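PDB 1Y7R: hypothetical protein SA2161 from Staphylococcus aureus, which is of unknown function but belongs to the GNAT family and probably acts as an acetyltransferase, transferring an acetyl group from acetyl-CoA. Local coordinates for the interface of chains A and B. Numbering follows the deposited sequence. Chains: chain A/B, hypothetical protein SA2161.

Contact 1: the interface of chains A and B. Residues chain A 100-103, 121-122; chain B 105, 129-132.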
ATOM      1  N   VAL A 100       9.245   8.404  -6.633  1.00  5.72           N
ATOM      2  CA  VAL A 100       8.218   7.938  -5.684  1.00  4.69           C
ATOM      3  C   VAL A 100       7.055   7.342  -6.469  1.00  4.66           C
ATOM      4  O   VAL A 100       6.608   7.931  -7.434  1.00  5.54           O
ATOM      5  CB  VAL A 100       7.715   9.103  -4.805  1.00  3.79           C
ATOM      6  CG1 VAL A 100       6.530   8.680  -3.919  1.00  5.76           C
ATOM      7  CG2 VAL A 100       8.825   9.612  -3.951  1.00  2.00           C
ATOM      8  N   TYR A 101       6.553   6.212  -5.981  1.00  4.46           N
ATOM      9  CA  TYR A 101       5.442   5.481  -6.587  1.00  5.77           C
ATOM     10  C   TYR A 101       4.232   5.576  -5.675  1.00  6.05           C
ATOM     11  O   TYR A 101       4.354   5.363  -4.452  1.00  7.20           O
ATOM     12  CB  TYR A 101       5.835   4.030  -6.673  1.00  6.79           C
ATOM     13  CG  TYR A 101       4.828   3.093  -7.288  1.00  7.37           C
ATOM     14  CD1 TYR A 101       4.760   2.921  -8.677  1.00  8.21           C
ATOM     15  CD2 TYR A 101       3.991   2.324  -6.472  1.00  9.27           C
ATOM     16  CE1 TYR A 101       3.854   2.019  -9.240  1.00  6.82           C
ATOM     17  CE2 TYR A 101       3.071   1.426  -7.021  1.00  7.62           C
ATOM     18  CZ  TYR A 101       3.018   1.286  -8.418  1.00  9.07           C
ATOM     19  OH  TYR A 101       2.133   0.394  -8.972  1.00 10.49           O
ATOM     20  N   VAL A 102       3.061   5.874  -6.239  1.00  5.97           N
ATOM     21  CA  VAL A 102       1.856   5.850  -5.400  1.00  6.59           C
ATOM     22  C   VAL A 102       0.835   4.977  -6.102  1.00  5.93           C
ATOM     23  O   VAL A 102       0.658   5.076  -7.325  1.00  4.88           O
ATOM     24  CB  VAL A 102       1.260   7.258  -5.229  1.00  6.74           C
ATOM     25  CG1 VAL A 102       0.025   7.219  -4.290  1.00  6.48           C
ATOM     26  CG2 VAL A 102       2.323   8.284  -4.731  1.00  6.68           C
ATOM     27  N   SER A 103       0.187   4.089  -5.364  1.00  5.73           N
ATOM     28  CA  SER A 103      -0.810   3.238  -6.002  1.00  6.59           C
ATOM     29  C   SER A 103      -2.093   3.170  -5.204  1.00  5.90           C
ATOM     30  O   SER A 103      -2.133   3.540  -4.014  1.00  6.99           O
ATOM     31  CB  SER A 103      -0.256   1.816  -6.260  1.00  7.35           C
ATOM     32  OG  SER A 103      -0.302   0.986  -5.093  1.00  9.43           O
ATOM     33  N   PRO A 121      -4.081   2.897 -15.081  1.00  9.72           N
ATOM     34  CA  PRO A 121      -4.101   1.487 -14.737  1.00  8.35           C
ATOM     35  C   PRO A 121      -2.719   0.848 -14.675  1.00  7.64           C
ATOM     36  O   PRO A 121      -1.831   1.160 -15.489  1.00  8.05           O
ATOM     37  CB  PRO A 121      -4.917   0.850 -15.874  1.00  8.25           C
ATOM     38  CG  PRO A 121      -5.798   1.984 -16.339  1.00 11.16           C
ATOM     39  CD  PRO A 121      -4.878   3.190 -16.290  1.00  9.14           C
ATOM     40  N   THR A 122      -2.551  -0.053 -13.714  1.00  6.80           N
ATOM     41  CA  THR A 122      -1.371  -0.905 -13.704  1.00  6.38           C
ATOM     42  C   THR A 122      -1.464  -1.978 -14.803  1.00  6.47           C
ATOM     43  O   THR A 122      -0.444  -2.404 -15.366  1.00  7.34           O
ATOM     44  CB  THR A 122      -1.141  -1.570 -12.345  1.00  6.12           C
ATOM     45  OG1 THR A 122      -2.283  -2.378 -11.996  1.00  8.23           O
ATOM     46  CG2 THR A 122      -0.905  -0.496 -11.279  1.00  5.84           C
TER
ATOM     47  N   ILE B 105       1.136  -5.060  -5.614  1.00  7.07           N
ATOM     48  CA  ILE B 105       1.101  -4.905  -7.058  1.00  8.84           C
ATOM     49  C   ILE B 105       2.150  -5.859  -7.617  1.00  9.05           C
ATOM     50  O   ILE B 105       3.354  -5.755  -7.261  1.00 10.67           O
ATOM     51  CB  ILE B 105       1.423  -3.463  -7.524  1.00  8.79           C
ATOM     52  CG1 ILE B 105       0.417  -2.449  -6.973  1.00 10.84           C
ATOM     53  CG2 ILE B 105       1.497  -3.419  -9.092  1.00  9.46           C
ATOM     54  CD1 ILE B 105      -1.042  -2.626  -7.462  1.00  9.46           C
HETATM   55  N   MSE B 129      -4.213   1.086  -9.821  1.00  6.08           N
HETATM   56  CA  MSE B 129      -3.851   2.291 -10.555  1.00  7.59           C
HETATM   57  C   MSE B 129      -2.673   2.950  -9.885  1.00  6.87           C
HETATM   58  O   MSE B 129      -2.437   2.774  -8.679  1.00  6.04           O
HETATM   59  CB  MSE B 129      -5.017   3.275 -10.613  1.00  7.72           C
HETATM   60  CG  MSE B 129      -6.303   2.640 -11.079  1.00  8.58           C
HETATM   61 SE   MSE B 129      -7.700   3.983 -11.259  1.00 19.22          SE
HETATM   62  CE  MSE B 129      -7.091   4.863 -12.896  1.00 10.00           C
ATOM     63  N   TYR B 130      -1.921   3.717 -10.653  1.00  5.46           N
ATOM     64  CA  TYR B 130      -0.702   4.281 -10.073  1.00  4.98           C
ATOM     65  C   TYR B 130      -0.313   5.602 -10.692  1.00  6.12           C
ATOM     66  O   TYR B 130      -0.808   5.985 -11.753  1.00  5.04           O
ATOM     67  CB  TYR B 130       0.470   3.270 -10.219  1.00  4.86           C
ATOM     68  CG  TYR B 130       1.087   3.250 -11.592  1.00  5.98           C
ATOM     69  CD1 TYR B 130       2.325   3.853 -11.823  1.00  9.18           C
ATOM     70  CD2 TYR B 130       0.409   2.677 -12.688  1.00  7.18           C
ATOM     71  CE1 TYR B 130       2.900   3.854 -13.102  1.00  9.69           C
ATOM     72  CE2 TYR B 130       0.993   2.670 -13.969  1.00  8.43           C
ATOM     73  CZ  TYR B 130       2.225   3.277 -14.153  1.00  9.44           C
ATOM     74  OH  TYR B 130       2.812   3.280 -15.416  1.00  9.63           O
ATOM     75  N   ILE B 131       0.600   6.280  -9.995  1.00  5.82           N
ATOM     76  CA  ILE B 131       1.389   7.403 -10.540  1.00  7.35           C
ATOM     77  C   ILE B 131       2.839   7.256 -10.097  1.00  7.44           C
ATOM     78  O   ILE B 131       3.111   6.658  -9.057  1.00  7.17           O
ATOM     79  CB  ILE B 131       0.832   8.781 -10.098  1.00  7.31           C
ATOM     80  CG1 ILE B 131       0.966   8.949  -8.577  1.00  8.40           C
ATOM     81  CG2 ILE B 131      -0.603   8.934 -10.536  1.00  8.53           C
ATOM     82  CD1 ILE B 131       0.405  10.260  -7.960  1.00  9.80           C
ATOM     83  N   LYS B 132       3.773   7.811 -10.877  1.00  8.49           N
ATOM     84  CA  LYS B 132       5.183   7.912 -10.485  1.00 10.84           C
ATOM     85  C   LYS B 132       5.584   9.370 -10.572  1.00 11.15           C
ATOM     86  O   LYS B 132       5.260  10.037 -11.574  1.00 12.35           O
ATOM     87  CB  LYS B 132       6.071   7.117 -11.445  1.00 10.86           C
ATOM     88  CG  LYS B 132       6.054   5.626 -11.259  1.00 12.24           C
ATOM     89  CD  LYS B 132       6.898   4.930 -12.327  1.00 13.35           C
ATOM     90  CE  LYS B 132       6.860   3.414 -12.129  1.00 16.32           C
ATOM     91  NZ  LYS B 132       7.395   2.689 -13.328  1.00 16.97           N
TER
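Two tyrosines meet at the apolar centre, A:Tyr101 from one strand and B:Tyr130 from its cross-chain neighbour. Their long axes cross at about a right angle and the rings lie in roughly parallel planes, but they are displaced so far that they touch at their margins instead of stacking: CE1 of A:Tyr101 rests 3.5 Å from CD1 of B:Tyr130. The A:Tyr101 ring reaches over the root of its partner, its phenol OH 3.5 Å from B:Tyr130 CB. CG of A:Tyr101 stands anti to the backbone N (chi1 -179°), and the phenol tip thereby runs out to B:Ile105, whose CG1 and CG2 branches both face the OH. On its CD1 side the same ring is flanked by the extended methylene chain of B:Lys132, with CG 4.0 Å from CD1. The other margin of the B:Tyr130 ring is filled by A:Thr122, whose methyl CG2 lies 3.7 Å from CD2. On the opposite sheet face A:Val102 CB packs alongside B:Ile131 CG1 at 3.8 Å. Further out, the carbonyl O of A:Pro121 lies in plane at the edge of the B:Tyr130 ring. The backbones of A:Val102 and B:Ile131 are joined by a reciprocal pair of hydrogen bonds, N to O, each 2.9 Å. The C-terminal strand 126-132 of chain B runs antiparallel to strand 101-107 of chain A and bridges A:Pro121 through B:Met129, in what looks like a strand exchange between the subunits.

Contact 2: the interface of chains A and B. Residues chain A 33-35, 37-38, 55, 57; chain B 58-59, 61-62.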
ATOM      1  N   LYS A  33      -6.668  -0.882  16.090  1.00  8.77           N
ATOM      2  CA  LYS A  33      -5.268  -1.112  15.825  1.00 10.04           C
ATOM      3  C   LYS A  33      -4.723  -0.266  14.666  1.00  9.92           C
ATOM      4  O   LYS A  33      -3.549   0.094  14.695  1.00 11.17           O
ATOM      5  CB  LYS A  33      -5.052  -2.575  15.500  1.00 10.40           C
ATOM      6  CG  LYS A  33      -5.541  -3.545  16.562  1.00 13.81           C
ATOM      7  CD  LYS A  33      -5.336  -4.968  16.114  1.00 18.01           C
ATOM      8  CE  LYS A  33      -3.925  -5.169  15.605  1.00 23.21           C
ATOM      9  NZ  LYS A  33      -2.925  -4.567  16.540  1.00 27.44           N
ATOM     10  N   GLY A  34      -5.562   0.050  13.677  1.00  8.23           N
ATOM     11  CA  GLY A  34      -5.100   0.654  12.405  1.00  7.96           C
ATOM     12  C   GLY A  34      -5.169   2.171  12.351  1.00  6.92           C
ATOM     13  O   GLY A  34      -4.299   2.834  11.764  1.00  7.38           O
ATOM     14  N   LEU A  35      -6.189   2.752  12.974  1.00  7.65           N
ATOM     15  CA  LEU A  35      -6.455   4.189  12.761  1.00  7.32           C
ATOM     16  C   LEU A  35      -5.306   5.154  13.116  1.00  8.20           C
ATOM     17  O   LEU A  35      -5.131   6.144  12.408  1.00  8.07           O
ATOM     18  CB  LEU A  35      -7.744   4.624  13.469  1.00  6.70           C
ATOM     19  CG  LEU A  35      -9.043   4.237  12.750  1.00  8.36           C
ATOM     20  CD1 LEU A  35     -10.217   4.431  13.684  1.00  8.14           C
ATOM     21  CD2 LEU A  35      -9.212   5.056  11.473  1.00  8.78           C
ATOM     22  N   ASN A  37      -2.211   4.861  12.736  1.00  7.20           N
ATOM     23  CA  ASN A  37      -0.976   4.495  12.063  1.00  7.99           C
ATOM     24  C   ASN A  37      -0.928   4.789  10.573  1.00  8.70           C
ATOM     25  O   ASN A  37      -0.013   4.337   9.883  1.00 10.61           O
ATOM     26  CB  ASN A  37      -0.677   3.004  12.315  1.00  7.79           C
ATOM     27  CG  ASN A  37      -0.511   2.682  13.794  1.00  9.74           C
ATOM     28  OD1 ASN A  37      -1.134   1.743  14.330  1.00 14.22           O
ATOM     29  ND2 ASN A  37       0.287   3.479  14.469  1.00  8.84           N
ATOM     30  N   ALA A  38      -1.868   5.573  10.063  1.00  8.54           N
ATOM     31  CA  ALA A  38      -1.754   6.058   8.675  1.00  8.39           C
ATOM     32  C   ALA A  38      -0.766   7.217   8.679  1.00  8.10           C
ATOM     33  O   ALA A  38      -0.686   7.965   9.675  1.00  9.23           O
ATOM     34  CB  ALA A  38      -3.101   6.522   8.190  1.00  8.19           C
ATOM     35  N   ARG A  55      -7.205   7.946   3.424  1.00  5.31           N
ATOM     36  CA  ARG A  55      -6.017   7.680   4.244  1.00  5.02           C
ATOM     37  C   ARG A  55      -4.847   7.332   3.327  1.00  5.82           C
ATOM     38  O   ARG A  55      -5.054   6.927   2.175  1.00  7.07           O
ATOM     39  CB  ARG A  55      -6.288   6.535   5.254  1.00  5.03           C
ATOM     40  CG  ARG A  55      -7.497   6.809   6.159  1.00  3.37           C
ATOM     41  CD  ARG A  55      -7.921   5.630   6.995  1.00  6.56           C
ATOM     42  NE  ARG A  55      -6.932   5.292   8.034  1.00  8.30           N
ATOM     43  CZ  ARG A  55      -6.405   4.086   8.251  1.00  7.09           C
ATOM     44  NH1 ARG A  55      -6.754   3.022   7.524  1.00  9.92           N
ATOM     45  NH2 ARG A  55      -5.538   3.957   9.257  1.00  8.19           N
ATOM     46  N   ILE A  57      -0.983   5.242   3.527  1.00  6.00           N
ATOM     47  CA  ILE A  57       0.072   4.453   4.143  1.00  5.80           C
ATOM     48  C   ILE A  57       1.313   4.559   3.238  1.00  5.29           C
ATOM     49  O   ILE A  57       1.209   4.938   2.062  1.00  5.33           O
ATOM     50  CB  ILE A  57      -0.340   2.974   4.377  1.00  5.69           C
ATOM     51  CG1 ILE A  57      -0.813   2.297   3.069  1.00  4.98           C
ATOM     52  CG2 ILE A  57      -1.426   2.883   5.481  1.00  6.74           C
ATOM     53  CD1 ILE A  57      -0.792   0.767   3.112  1.00  6.33           C
TER
ATOM     54  N   GLY B  58       1.967  -0.259   5.965  1.00  5.34           N
ATOM     55  CA  GLY B  58       0.584  -0.507   6.401  1.00  5.73           C
ATOM     56  C   GLY B  58       0.241   0.314   7.606  1.00  7.38           C
ATOM     57  O   GLY B  58       1.018   1.200   8.001  1.00  6.45           O
ATOM     58  N   ASP B  59      -0.930   0.042   8.171  1.00  7.77           N
ATOM     59  CA  ASP B  59      -1.323   0.737   9.405  1.00  8.63           C
ATOM     60  C   ASP B  59      -1.431  -0.167  10.651  1.00  8.40           C
ATOM     61  O   ASP B  59      -1.945   0.251  11.701  1.00  8.59           O
ATOM     62  CB  ASP B  59      -2.618   1.497   9.174  1.00  8.78           C
ATOM     63  CG  ASP B  59      -3.818   0.593   9.126  1.00  9.90           C
ATOM     64  OD1 ASP B  59      -3.654  -0.652   9.164  1.00  8.88           O
ATOM     65  OD2 ASP B  59      -4.937   1.129   9.028  1.00  9.98           O
ATOM     66  N   GLY B  61      -3.266  -2.698  11.323  1.00 10.55           N
ATOM     67  CA  GLY B  61      -4.556  -3.214  11.767  1.00 10.09           C
ATOM     68  C   GLY B  61      -5.534  -3.491  10.657  1.00  9.31           C
ATOM     69  O   GLY B  61      -6.175  -4.531  10.608  1.00 11.16           O
ATOM     70  N   THR B  62      -5.672  -2.518   9.776  1.00  8.08           N
ATOM     71  CA  THR B  62      -6.752  -2.515   8.849  1.00  7.80           C
ATOM     72  C   THR B  62      -6.216  -2.872   7.441  1.00  7.29           C
ATOM     73  O   THR B  62      -6.908  -3.503   6.634  1.00  6.69           O
ATOM     74  CB  THR B  62      -7.260  -1.081   8.957  1.00 10.21           C
ATOM     75  OG1 THR B  62      -8.521  -0.980   9.647  1.00 14.47           O
ATOM     76  CG2 THR B  62      -7.068  -0.283   7.721  1.00  4.44           C
TER
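This loop-against-strand-and-helix interface, with a salt bridge of A:Arg55 to B:Asp59 at its heart, fastens the turn after strand 49-58 of chain B to chain A. The guanidinium approaches end-on, and NH1 and NH2 both donate to the same carboxylate oxygen: B:Asp59 OD2 lies 3.0 Å from NH1 and 2.9 Å from NH2 of A:Arg55. OD2 sits in the guanidinium plane, yet the carboxylate is turned 47° from that plane. OD2 receives NH2 on its anti lone pair, while NH1 comes on the anti side, 26° out of the carboxylate plane. A bend at chi3 (68°) swings the arginine tip toward the partner. The second oxygen is held within chain B, where B:Thr62 N donates to B:Asp59 OD1 at 2.8 Å. B:Gly61 N donates to B:Asp59 OD1 at 3.0 Å; both carboxylate oxygens are therefore gripped, which fixes the group's rotation and probably favours its charged form. A:Gly34, at the end of helix 28-34, lets its CA come within 3.5 Å of B:Asp59 CG. On the strand side, A:Ile57 lays its CD1 methyl against B:Gly58 CA at 3.8 Å. The amide of A:Asn37 is doubtful as modelled, because its OD1 faces the B:Asp59 carbonyl O, another acceptor. For the protein, the B:Asp59 carboxylate probably steadies the turn through OD1 while OD2 ties it to the neighbouring subunit, and the site probably helps to set the relative orientation of the subunits.

About 19 Å separates the C-alpha centres of contact 1 and contact 2, which have no residue in common. They also draw on different elements: contact 1 uses strands 101-107, 120-121 and 126-132, whereas contact 2 uses strand 49-58 with the following loop, helix 28-34 and the 3-10 helix 35-37. The first is chiefly backbone pairing and aromatic packing, the second a charged grip. Because the interface is two-fold symmetric, each has a twin with the chains exchanged, giving spaced points of attachment. This breadth, together with the apparent strand exchange, suggests a genuine dimer, although the structure alone does not show one in solution.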